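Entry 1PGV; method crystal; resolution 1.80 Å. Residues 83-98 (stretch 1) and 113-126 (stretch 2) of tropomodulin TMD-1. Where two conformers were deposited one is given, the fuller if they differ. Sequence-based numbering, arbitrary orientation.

Stretch 1, residues 83-98: SDSEARGLIELIETSP
Stretch 2, residues 113-126: ELLARLLRSTLVTQ

Two helical segments of one tropomodulin chain pack side by side and run the same way. The axes of helix 90-96 and helix 113-121 approach to 9.0 Å and cross at -17°. CA pairs set the register. D84 CA lies 6.7 Å from L114 CA. I91 CA lies 5.7 Å from L118 CA. I94 CA lies 5.9 Å from T122 CA. E95 CA lies 5.3 Å from V124 CA. The contact buries 739 Å², summed over both sides.

S83 is at the N-cap position, right before a helix, and lies clear of stretch 2. Its N donates to E86 OE1 at 2.8 Å, which ties down the first turn. D84 (chi1 m) starts sideways, but its carboxylate comes nearer, with OD1 3.1 Å from L114 CD2. A87 points toward stretch 2. Its small CB meets L114 CD2 at 4.0 Å. L114 (chi1 t, chi2 p) is buried, with 94 Å² covered by stretch 1.

R88 lies at the margin, its CG 4.4 Å from R117 NH1. G89 has no side chain and touches nothing opposite. A87 to L90 form a type I turn, with L90 N hydrogen-bonded to A87 O at 2.9 Å.

L90 (m, t) is buried, and its CB lies 3.8 Å from L118 CD2. I91 (m, t) extends its end to stretch 2. Its CG1 is 3.8 Å from L118 CD2 and its CD1 4.3 Å from L114 CD1. The same CD1 covers one face of the R117 guanidinium, 3.1 Å from NH2. L118 (m, t) is a knob among A87, L90, I91 and I94; its branched apolar end suits this hole.

E92 and L93 make no contact with stretch 2. I94 (m, t) points toward it and is buried. Its CD1 lies 4.0 Å from L118 CD2, and its CG2 is 3.2 Å from S121 OG and 3.9 Å from T122 CG2. S121 (p) turns its hydroxyl back to its own helix: OG donates to L118 O at 2.4 Å, very short. This satisfies a polar group beside an isoleucine.

E95 (m, t) lays its aliphatic part along stretch 2, with CG 3.4 Å from S121 CB and 3.6 Å from V124 CG2. V124 (t) closes the type I turn S121 to V124. Water 1 bridges the stretches, donating to I94 O at 2.9 Å and S121 O at 2.6 Å and accepting from T125 N at 2.9 Å.

S97 leaves helical phi/psi (-66/129). Its O accepts the sole direct hydrogen bond between the stretches, from T125 OG1 at 2.8 Å. T125 points toward stretch 1, and its chi1 is p.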

# COMPACT_ATOMS: atom_id res chain seq x y z
N SER A 83 -10.27 -6.71 -7.16
CA SER A 83 -9.76 -8.04 -6.84
C SER A 83 -8.30 -8.12 -7.29
O SER A 83 -7.75 -7.15 -7.80
CB SER A 83 -10.58 -9.12 -7.54
OG SER A 83 -10.35 -9.09 -8.94
N ASP A 84 -7.68 -9.28 -7.10
CA ASP A 84 -6.29 -9.45 -7.49
C ASP A 84 -5.96 -9.01 -8.92
O ASP A 84 -4.91 -8.44 -9.17
CB ASP A 84 -5.85 -10.90 -7.30
CG ASP A 84 -5.59 -11.24 -5.85
OD1 ASP A 84 -5.97 -10.44 -4.96
OD2 ASP A 84 -5.01 -12.32 -5.60
N SER A 85 -6.87 -9.29 -9.85
CA SER A 85 -6.63 -8.93 -11.24
C SER A 85 -6.40 -7.42 -11.43
O SER A 85 -5.52 -7.02 -12.20
CB SER A 85 -7.78 -9.42 -12.13
OG SER A 85 -9.04 -9.07 -11.59
N GLU A 86 -7.17 -6.60 -10.73
CA GLU A 86 -7.01 -5.15 -10.85
C GLU A 86 -5.89 -4.60 -9.98
O GLU A 86 -5.24 -3.61 -10.35
CB GLU A 86 -8.31 -4.42 -10.48
CG GLU A 86 -9.49 -4.69 -11.40
CD GLU A 86 -10.20 -5.99 -11.07
OE1 GLU A 86 -10.61 -6.16 -9.90
OE2 GLU A 86 -10.35 -6.83 -11.97
N ALA A 87 -5.65 -5.22 -8.83
CA ALA A 87 -4.63 -4.76 -7.90
C ALA A 87 -3.20 -5.24 -8.17
O ALA A 87 -2.25 -4.73 -7.57
CB ALA A 87 -5.04 -5.11 -6.48
N ARG A 88 -3.04 -6.21 -9.06
CA ARG A 88 -1.71 -6.73 -9.36
C ARG A 88 -0.75 -5.63 -9.81
O ARG A 88 0.44 -5.68 -9.51
CB ARG A 88 -1.81 -7.80 -10.46
CG ARG A 88 -1.12 -9.12 -10.10
CD ARG A 88 -2.12 -10.27 -10.10
NE ARG A 88 -2.77 -10.43 -11.40
CZ ARG A 88 -3.78 -11.26 -11.64
NH1 ARG A 88 -4.26 -12.02 -10.67
NH2 ARG A 88 -4.31 -11.33 -12.86
N GLY A 89 -1.28 -4.64 -10.53
CA GLY A 89 -0.45 -3.55 -11.01
C GLY A 89 0.18 -2.73 -9.91
O GLY A 89 1.15 -2.00 -10.14
N LEU A 90 -0.36 -2.85 -8.70
CA LEU A 90 0.18 -2.11 -7.56
C LEU A 90 1.59 -2.57 -7.22
O LEU A 90 2.35 -1.85 -6.57
CB LEU A 90 -0.73 -2.28 -6.33
CG LEU A 90 -2.08 -1.56 -6.40
CD1 LEU A 90 -2.84 -1.80 -5.11
CD2 LEU A 90 -1.86 -0.06 -6.62
N ILE A 91 1.94 -3.78 -7.66
CA ILE A 91 3.28 -4.28 -7.40
C ILE A 91 4.29 -3.37 -8.09
O ILE A 91 5.27 -2.95 -7.47
CB ILE A 91 3.46 -5.73 -7.91
CG1 ILE A 91 2.60 -6.68 -7.08
CG2 ILE A 91 4.93 -6.12 -7.82
CD1 ILE A 91 2.60 -8.11 -7.57
N GLU A 92 4.07 -3.06 -9.36
CA GLU A 92 4.99 -2.20 -10.09
C GLU A 92 5.04 -0.81 -9.46
O GLU A 92 6.12 -0.23 -9.28
CB GLU A 92 4.58 -2.06 -11.56
CG GLU A 92 5.66 -1.43 -12.43
CD GLU A 92 5.16 -1.03 -13.80
OE1 GLU A 92 4.31 -1.76 -14.37
OE2 GLU A 92 5.64 -0.01 -14.34
N LEU A 93 3.87 -0.28 -9.11
CA LEU A 93 3.79 1.05 -8.49
C LEU A 93 4.62 1.13 -7.22
O LEU A 93 5.45 2.03 -7.06
CB LEU A 93 2.33 1.38 -8.16
CG LEU A 93 2.15 2.71 -7.41
CD1 LEU A 93 2.68 3.84 -8.26
CD2 LEU A 93 0.68 2.93 -7.07
N ILE A 94 4.39 0.18 -6.31
CA ILE A 94 5.11 0.15 -5.04
C ILE A 94 6.61 0.01 -5.23
O ILE A 94 7.39 0.72 -4.59
CB ILE A 94 4.59 -1.02 -4.16
CG1 ILE A 94 3.12 -0.79 -3.82
CG2 ILE A 94 5.42 -1.14 -2.88
CD1 ILE A 94 2.45 -1.95 -3.09
N GLU A 95 7.03 -0.91 -6.10
CA GLU A 95 8.46 -1.12 -6.32
C GLU A 95 9.15 0.01 -7.07
O GLU A 95 10.37 0.15 -6.99
CB GLU A 95 8.69 -2.44 -7.06
CG GLU A 95 8.27 -3.65 -6.25
CD GLU A 95 8.56 -4.96 -6.96
OE1 GLU A 95 9.17 -4.92 -8.05
OE2 GLU A 95 8.18 -6.02 -6.42
N THR A 96 8.37 0.83 -7.77
CA THR A 96 8.92 1.93 -8.55
C THR A 96 8.89 3.30 -7.88
O THR A 96 9.85 4.08 -8.00
CB THR A 96 8.17 2.08 -9.90
OG1 THR A 96 8.34 0.89 -10.68
CG2 THR A 96 8.71 3.27 -10.68
N SER A 97 7.81 3.59 -7.17
CA SER A 97 7.63 4.90 -6.54
C SER A 97 8.56 5.31 -5.40
O SER A 97 8.76 4.57 -4.44
CB SER A 97 6.19 5.05 -6.05
OG SER A 97 5.99 6.32 -5.45
N PRO A 98 9.15 6.51 -5.50
CA PRO A 98 10.05 7.00 -4.45
C PRO A 98 9.28 7.95 -3.51
O PRO A 98 9.76 8.31 -2.44
CB PRO A 98 11.12 7.73 -5.24
CG PRO A 98 10.32 8.38 -6.31
CD PRO A 98 9.38 7.26 -6.75
N GLU A 113 -2.36 -13.87 -0.39
CA GLU A 113 -1.14 -14.05 -1.16
C GLU A 113 -0.72 -12.77 -1.87
O GLU A 113 0.46 -12.42 -1.91
CB GLU A 113 -1.32 -15.16 -2.20
CG GLU A 113 -1.60 -16.54 -1.62
CD GLU A 113 -2.86 -16.59 -0.79
OE1 GLU A 113 -3.91 -16.10 -1.25
OE2 GLU A 113 -2.81 -17.14 0.33
N LEU A 114 -1.69 -12.06 -2.46
CA LEU A 114 -1.36 -10.83 -3.15
C LEU A 114 -0.91 -9.78 -2.15
O LEU A 114 0.06 -9.06 -2.39
CB LEU A 114 -2.56 -10.31 -3.95
CG LEU A 114 -2.29 -9.02 -4.72
CD1 LEU A 114 -1.04 -9.17 -5.58
CD2 LEU A 114 -3.50 -8.67 -5.57
N LEU A 115 -1.60 -9.70 -1.02
CA LEU A 115 -1.24 -8.73 0.03
C LEU A 115 0.19 -8.97 0.49
O LEU A 115 0.93 -8.02 0.73
CB LEU A 115 -2.20 -8.83 1.21
CG LEU A 115 -3.64 -8.38 0.92
CD1 LEU A 115 -4.46 -8.44 2.20
CD2 LEU A 115 -3.62 -6.95 0.35
N ALA A 116 0.57 -10.24 0.62
CA ALA A 116 1.92 -10.56 1.04
C ALA A 116 2.91 -10.04 -0.00
O ALA A 116 3.96 -9.51 0.34
CB ALA A 116 2.09 -12.08 1.21
N ARG A 117 2.58 -10.19 -1.28
CA ARG A 117 3.47 -9.71 -2.33
C ARG A 117 3.55 -8.18 -2.30
O ARG A 117 4.63 -7.61 -2.48
CB ARG A 117 2.98 -10.18 -3.70
CG ARG A 117 3.05 -11.69 -3.89
CD ARG A 117 2.48 -12.10 -5.24
NE ARG A 117 3.26 -11.54 -6.34
CZ ARG A 117 2.82 -11.41 -7.58
NH1 ARG A 117 1.59 -11.80 -7.90
NH2 ARG A 117 3.60 -10.89 -8.52
N LEU A 118 2.42 -7.52 -2.07
CA LEU A 118 2.42 -6.06 -2.02
C LEU A 118 3.31 -5.55 -0.88
O LEU A 118 4.11 -4.63 -1.07
CB LEU A 118 0.99 -5.53 -1.84
CG LEU A 118 -0.00 -5.83 -2.96
CD1 LEU A 118 -1.36 -5.24 -2.60
CD2 LEU A 118 0.50 -5.26 -4.29
N LEU A 119 3.19 -6.16 0.30
CA LEU A 119 4.02 -5.75 1.44
C LEU A 119 5.49 -6.05 1.20
O LEU A 119 6.36 -5.27 1.58
CB LEU A 119 3.55 -6.44 2.72
CG LEU A 119 2.62 -5.65 3.64
CD1 LEU A 119 2.17 -6.54 4.79
CD2 LEU A 119 3.35 -4.42 4.19
N ARG A 120 5.80 -7.19 0.58
CA ARG A 120 7.19 -7.50 0.34
C ARG A 120 7.78 -6.51 -0.68
O ARG A 120 8.96 -6.16 -0.61
CB ARG A 120 7.34 -8.95 -0.16
CG ARG A 120 8.77 -9.45 -0.21
CD ARG A 120 8.81 -10.97 -0.04
NE ARG A 120 8.58 -11.38 1.34
CZ ARG A 120 9.55 -11.55 2.24
NH1 ARG A 120 10.81 -11.34 1.90
NH2 ARG A 120 9.26 -11.95 3.47
N SER A 121 6.95 -6.03 -1.60
CA SER A 121 7.42 -5.09 -2.61
C SER A 121 7.77 -3.72 -2.01
O SER A 121 8.50 -2.95 -2.63
CB SER A 121 6.38 -4.91 -3.72
OG SER A 121 5.19 -4.34 -3.22
N THR A 122 7.26 -3.44 -0.82
CA THR A 122 7.53 -2.15 -0.17
C THR A 122 9.01 -2.01 0.19
O THR A 122 9.49 -0.91 0.49
CB THR A 122 6.71 -1.99 1.13
OG1 THR A 122 7.14 -2.94 2.10
CG2 THR A 122 5.22 -2.19 0.85
N LEU A 123 9.74 -3.12 0.15
CA LEU A 123 11.15 -3.10 0.50
C LEU A 123 12.07 -2.50 -0.55
O LEU A 123 13.19 -2.10 -0.24
CB LEU A 123 11.62 -4.53 0.82
CG LEU A 123 10.97 -5.18 2.05
CD1 LEU A 123 11.43 -6.64 2.16
CD2 LEU A 123 11.36 -4.41 3.30
N VAL A 124 11.61 -2.41 -1.79
CA VAL A 124 12.44 -1.87 -2.85
C VAL A 124 12.83 -0.41 -2.63
O VAL A 124 14.02 -0.07 -2.65
CB VAL A 124 11.74 -2.02 -4.22
CG1 VAL A 124 12.62 -1.46 -5.32
CG2 VAL A 124 11.44 -3.50 -4.48
N THR A 125 11.85 0.45 -2.42
CA THR A 125 12.14 1.87 -2.20
C THR A 125 11.84 2.32 -0.78
O THR A 125 12.35 3.35 -0.32
CB THR A 125 11.32 2.77 -3.15
OG1 THR A 125 9.93 2.69 -2.79
CG2 THR A 125 11.50 2.34 -4.58
N GLN A 126 11.00 1.55 -0.09
CA GLN A 126 10.60 1.86 1.28
C GLN A 126 10.10 3.30 1.46
O GLN A 126 10.38 3.96 2.46
CB GLN A 126 11.76 1.56 2.24
CG GLN A 126 12.02 0.05 2.35
CD GLN A 126 13.09 -0.31 3.37
OE1 GLN A 126 13.10 0.22 4.48
NE2 GLN A 126 13.98 -1.23 3.00
O HOH W 1 9.08 -0.39 -2.48